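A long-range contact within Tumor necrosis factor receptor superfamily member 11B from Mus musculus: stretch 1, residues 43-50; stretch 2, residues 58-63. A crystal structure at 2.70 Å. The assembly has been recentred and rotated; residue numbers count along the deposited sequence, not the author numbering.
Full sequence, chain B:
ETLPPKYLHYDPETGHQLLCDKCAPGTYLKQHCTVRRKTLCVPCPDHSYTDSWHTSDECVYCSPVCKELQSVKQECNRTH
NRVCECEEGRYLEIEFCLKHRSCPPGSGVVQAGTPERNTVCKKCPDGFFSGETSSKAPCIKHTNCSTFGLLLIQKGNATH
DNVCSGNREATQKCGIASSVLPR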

ATOM      1  N   PRO B  43      27.407  -8.747  25.946  1.00 80.79           N
ATOM      2  CA  PRO B  43      26.653  -7.501  26.123  1.00 79.85           C
ATOM      3  C   PRO B  43      26.111  -6.951  24.807  1.00 77.09           C
ATOM      4  O   PRO B  43      26.765  -7.082  23.771  1.00 76.47           O
ATOM      5  N   CYS B  44      24.926  -6.349  24.853  1.00 75.68           N
ATOM      6  CA  CYS B  44      24.305  -5.783  23.661  1.00 73.18           C
ATOM      7  C   CYS B  44      25.189  -4.702  23.056  1.00 73.21           C
ATOM      8  O   CYS B  44      25.757  -3.887  23.780  1.00 74.81           O
ATOM      9  N   PRO B  45      25.307  -4.689  21.722  1.00 71.62           N
ATOM     10  CA  PRO B  45      26.062  -3.617  21.067  1.00 71.69           C
ATOM     11  C   PRO B  45      25.375  -2.271  21.260  1.00 70.99           C
ATOM     12  O   PRO B  45      24.245  -2.224  21.745  1.00 70.23           O
ATOM     13  N   ASP B  46      26.051  -1.191  20.885  1.00 71.44           N
ATOM     14  CA  ASP B  46      25.505   0.148  21.058  1.00 71.00           C
ATOM     15  C   ASP B  46      24.190   0.303  20.295  1.00 68.47           C
ATOM     16  O   ASP B  46      24.011  -0.277  19.223  1.00 67.03           O
ATOM     17  N   HIS B  47      23.273   1.081  20.865  1.00 68.14           N
ATOM     18  CA  HIS B  47      21.977   1.353  20.247  1.00 66.04           C
ATOM     19  C   HIS B  47      21.105   0.101  20.151  1.00 65.01           C
ATOM     20  O   HIS B  47      20.368  -0.079  19.184  1.00 63.22           O
ATOM     21  N   SER B  48      21.189  -0.756  21.163  1.00 66.33           N
ATOM     22  CA  SER B  48      20.351  -1.948  21.237  1.00 65.74           C
ATOM     23  C   SER B  48      20.168  -2.339  22.698  1.00 67.60           C
ATOM     24  O   SER B  48      20.833  -1.790  23.577  1.00 69.35           O
ATOM     25  N   TYR B  49      19.271  -3.282  22.963  1.00 67.42           N
ATOM     26  CA  TYR B  49      18.958  -3.645  24.339  1.00 69.33           C
ATOM     27  C   TYR B  49      18.246  -4.988  24.454  1.00 69.34           C
ATOM     28  O   TYR B  49      17.847  -5.590  23.458  1.00 67.73           O
ATOM     29  N   THR B  50      18.095  -5.442  25.694  1.00 71.37           N
ATOM     30  CA  THR B  50      17.320  -6.633  26.016  1.00 71.86           C
ATOM     31  C   THR B  50      16.770  -6.452  27.428  1.00 74.11           C
ATOM     32  O   THR B  50      17.500  -6.047  28.332  1.00 75.94           O
ATOM     33  N   GLU B  58      20.208 -12.096  18.955  1.00 65.59           N
ATOM     34  CA  GLU B  58      20.375 -10.708  18.550  1.00 64.67           C
ATOM     35  C   GLU B  58      19.589  -9.778  19.469  1.00 64.76           C
ATOM     36  O   GLU B  58      18.480 -10.102  19.891  1.00 64.69           O
ATOM     37  N   CYS B  59      20.174  -8.626  19.784  1.00 65.13           N
ATOM     38  CA  CYS B  59      19.523  -7.646  20.647  1.00 65.40           C
ATOM     39  C   CYS B  59      18.446  -6.867  19.896  1.00 63.56           C
ATOM     40  O   CYS B  59      18.434  -6.829  18.666  1.00 62.11           O
ATOM     41  N   VAL B  60      17.545  -6.246  20.649  1.00 63.82           N
ATOM     42  CA  VAL B  60      16.458  -5.466  20.070  1.00 62.36           C
ATOM     43  C   VAL B  60      16.897  -4.024  19.848  1.00 61.97           C
ATOM     44  O   VAL B  60      17.441  -3.385  20.747  1.00 63.29           O
ATOM     45  N   TYR B  61      16.650  -3.518  18.646  1.00 60.32           N
ATOM     46  CA  TYR B  61      17.060  -2.168  18.278  1.00 59.93           C
ATOM     47  C   TYR B  61      16.262  -1.114  19.038  1.00 60.28           C
ATOM     48  O   TYR B  61      15.048  -1.239  19.199  1.00 59.95           O
ATOM     49  N   CYS B  62      16.950  -0.080  19.508  1.00 61.15           N
ATOM     50  CA  CYS B  62      16.291   1.022  20.194  1.00 61.63           C
ATOM     51  C   CYS B  62      15.551   1.892  19.190  1.00 60.67           C
ATOM     52  O   CYS B  62      16.157   2.497  18.305  1.00 59.32           O
ATOM     53  N   SER B  63      14.231   1.943  19.334  1.00 64.85           N
ATOM     54  CA  SER B  63      13.386   2.660  18.395  1.00 61.81           C
ATOM     55  C   SER B  63      11.986   2.808  18.978  1.00 61.25           C
ATOM     56  O   SER B  63      11.606   2.058  19.876  1.00 64.37           O
TER

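Which polar bonds join the two stretches? The strongest belong to a short antiparallel pairing. Tyr49 and Val60 exchange both backbone hydrogen bonds, Tyr49 N to Val60 O and Val60 N to Tyr49 O, each 2.9 Å. A weak bond from Cys62 N to His47 O, 3.4 Å long but almost straight, extends the ladder past the pair Ser48 and Tyr61, whose CA atoms come within 4.4 Å of each other. Beside this pairing a disulfide links the stretches covalently: Cys44 SG and Cys59 SG lie 2.0 Å apart, with a chi3 of -84°, near the right-angle twist that such bonds prefer. Both cysteines point toward the opposite stretch from m rotamers, with chi1 of -72° and -76°.

Where do the polar side chains find partners, if not across the contact? The hydroxyls of Ser48 and Thr50 turn back to their own stretch. Ser48, in the p rotamer, gives a very short hydrogen bond of 2.5 Å from OG to Pro45 O, tying Ser48 back to the Pro45 backbone; the same OG lies 3.7 Å from Cys59 CB. Thr50, an m rotamer, makes a weak bond from OG1 to Tyr49 O at 2.9 Å, and this OG1 also sits 3.8 Å from Cys59 SG, so the hydroxyl borders the disulfide without bonding to it.

How is Tyr49 packed against the second stretch? Its CA-to-CB bond leaves on the same sheet face as that of Val60, and with chi1 at 76° (p) and chi2 at -87° the ring extends across the neighbouring strand. Val60, a t rotamer, places CB over one face of the ring, 4.2 Å from its centroid, in a CH-pi contact. Val60 CG1 adds an apolar touch 3.9 Å from Tyr49 CE1. Cys62, with chi1 of -69° (m), brings SG to 3.6 Å from Tyr49 CD1, approaching the ring obliquely; Cys62 is bonded covalently to a group elsewhere in the structure.

What packs around the remaining parts of the contact? Ser48 and Tyr61 direct their side chains to the other sheet face. Tyr61 adopts a t rotamer, chi1 -172°, and its ring reaches His47, with Tyr61 CD1 3.2 Å from His47 O and Tyr61 CE1 4.2 Å from His47 CB. The His47 side chain, an m rotamer, leaves sideways and remains exposed. Near the disulfide, Pro45 CD rests 4.0 Å from Cys59 SG, adding a modest apolar contact to the covalent link.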

ATOM      1  CB  PRO B  43      27.688  -6.541  26.730  1.00 81.95           C
ATOM      2  CG  PRO B  43      29.021  -7.188  26.505  1.00 83.53           C
ATOM      3  CD  PRO B  43      28.756  -8.653  26.527  1.00 83.47           C
ATOM      4  CB  CYS B  44      22.938  -5.183  24.002  1.00 72.18           C
ATOM      5  SG  CYS B  44      21.649  -6.392  24.368  1.00 71.81           S
ATOM      6  CB  PRO B  45      26.050  -4.029  19.591  1.00 70.06           C
ATOM      7  CG  PRO B  45      24.856  -4.900  19.447  1.00 68.48           C
ATOM      8  CD  PRO B  45      24.714  -5.624  20.750  1.00 69.87           C
ATOM      9  CB  ASP B  46      26.517   1.194  20.586  1.00 72.71           C
ATOM     10  CG  ASP B  46      26.153   2.598  21.021  1.00 82.43           C
ATOM     11  OD1 ASP B  46      25.457   2.745  22.049  1.00 81.45           O
ATOM     12  OD2 ASP B  46      26.568   3.558  20.338  1.00 89.16           O
ATOM     13  CB  HIS B  47      22.162   1.975  18.861  1.00 64.72           C
ATOM     14  CG  HIS B  47      22.998   3.217  18.867  1.00 65.83           C
ATOM     15  ND1 HIS B  47      24.213   3.300  18.222  1.00 67.58           N
ATOM     16  CD2 HIS B  47      22.797   4.423  19.450  1.00 66.47           C
ATOM     17  CE1 HIS B  47      24.722   4.506  18.401  1.00 69.10           C
ATOM     18  NE2 HIS B  47      23.883   5.206  19.144  1.00 69.01           N
ATOM     19  CB  SER B  48      20.973  -3.101  20.445  1.00 65.37           C
ATOM     20  OG  SER B  48      22.254  -3.443  20.945  1.00 67.20           O
ATOM     21  CB  TYR B  49      18.077  -2.566  24.970  1.00 69.68           C
ATOM     22  CG  TYR B  49      16.637  -2.627  24.512  1.00 68.27           C
ATOM     23  CD1 TYR B  49      16.225  -1.967  23.363  1.00 66.22           C
ATOM     24  CD2 TYR B  49      15.693  -3.354  25.223  1.00 69.20           C
ATOM     25  CE1 TYR B  49      14.913  -2.025  22.939  1.00 65.12           C
ATOM     26  CE2 TYR B  49      14.379  -3.419  24.807  1.00 68.18           C
ATOM     27  CZ  TYR B  49      13.995  -2.751  23.664  1.00 66.12           C
ATOM     28  OH  TYR B  49      12.687  -2.805  23.242  1.00 65.29           O
ATOM     29  CB  THR B  50      18.180  -7.911  25.938  1.00 72.49           C
ATOM     30  OG1 THR B  50      18.435  -8.241  24.569  1.00 70.48           O
ATOM     31  CG2 THR B  50      17.473  -9.075  26.601  1.00 73.73           C
ATOM     32  CB  GLU B  58      19.926 -10.529  17.100  1.00 62.78           C
ATOM     33  CG  GLU B  58      20.425  -9.250  16.451  1.00 65.34           C
ATOM     34  CD  GLU B  58      20.408  -9.319  14.937  1.00 73.29           C
ATOM     35  OE1 GLU B  58      20.833  -8.336  14.293  1.00 77.96           O
ATOM     36  OE2 GLU B  58      19.973 -10.356  14.390  1.00 70.99           O
ATOM     37  CB  CYS B  59      20.552  -6.673  21.228  1.00 66.62           C
ATOM     38  SG  CYS B  59      21.553  -7.350  22.574  1.00 79.29           S
ATOM     39  CB  VAL B  60      15.216  -5.479  20.979  1.00 63.08           C
ATOM     40  CG1 VAL B  60      14.065  -4.737  20.320  1.00 61.69           C
ATOM     41  CG2 VAL B  60      14.812  -6.911  21.305  1.00 63.84           C
ATOM     42  CB  TYR B  61      16.884  -1.967  16.774  1.00 58.22           C
ATOM     43  CG  TYR B  61      17.455  -0.673  16.245  1.00 57.95           C
ATOM     44  CD1 TYR B  61      18.794  -0.359  16.423  1.00 59.06           C
ATOM     45  CD2 TYR B  61      16.661   0.225  15.546  1.00 56.76           C
ATOM     46  CE1 TYR B  61      19.322   0.819  15.934  1.00 59.04           C
ATOM     47  CE2 TYR B  61      17.181   1.404  15.051  1.00 56.65           C
ATOM     48  CZ  TYR B  61      18.511   1.695  15.247  1.00 57.81           C
ATOM     49  OH  TYR B  61      19.033   2.868  14.756  1.00 57.92           O
ATOM     50  CB  CYS B  62      17.308   1.858  20.972  1.00 63.22           C
ATOM     51  SG  CYS B  62      18.020   0.988  22.387  1.00 77.02           S
ATOM     52  CB  SER B  63      13.327   1.901  17.069  1.00 56.73           C
ATOM     53  OG  SER B  63      12.889   0.571  17.270  1.00 59.15           O
TER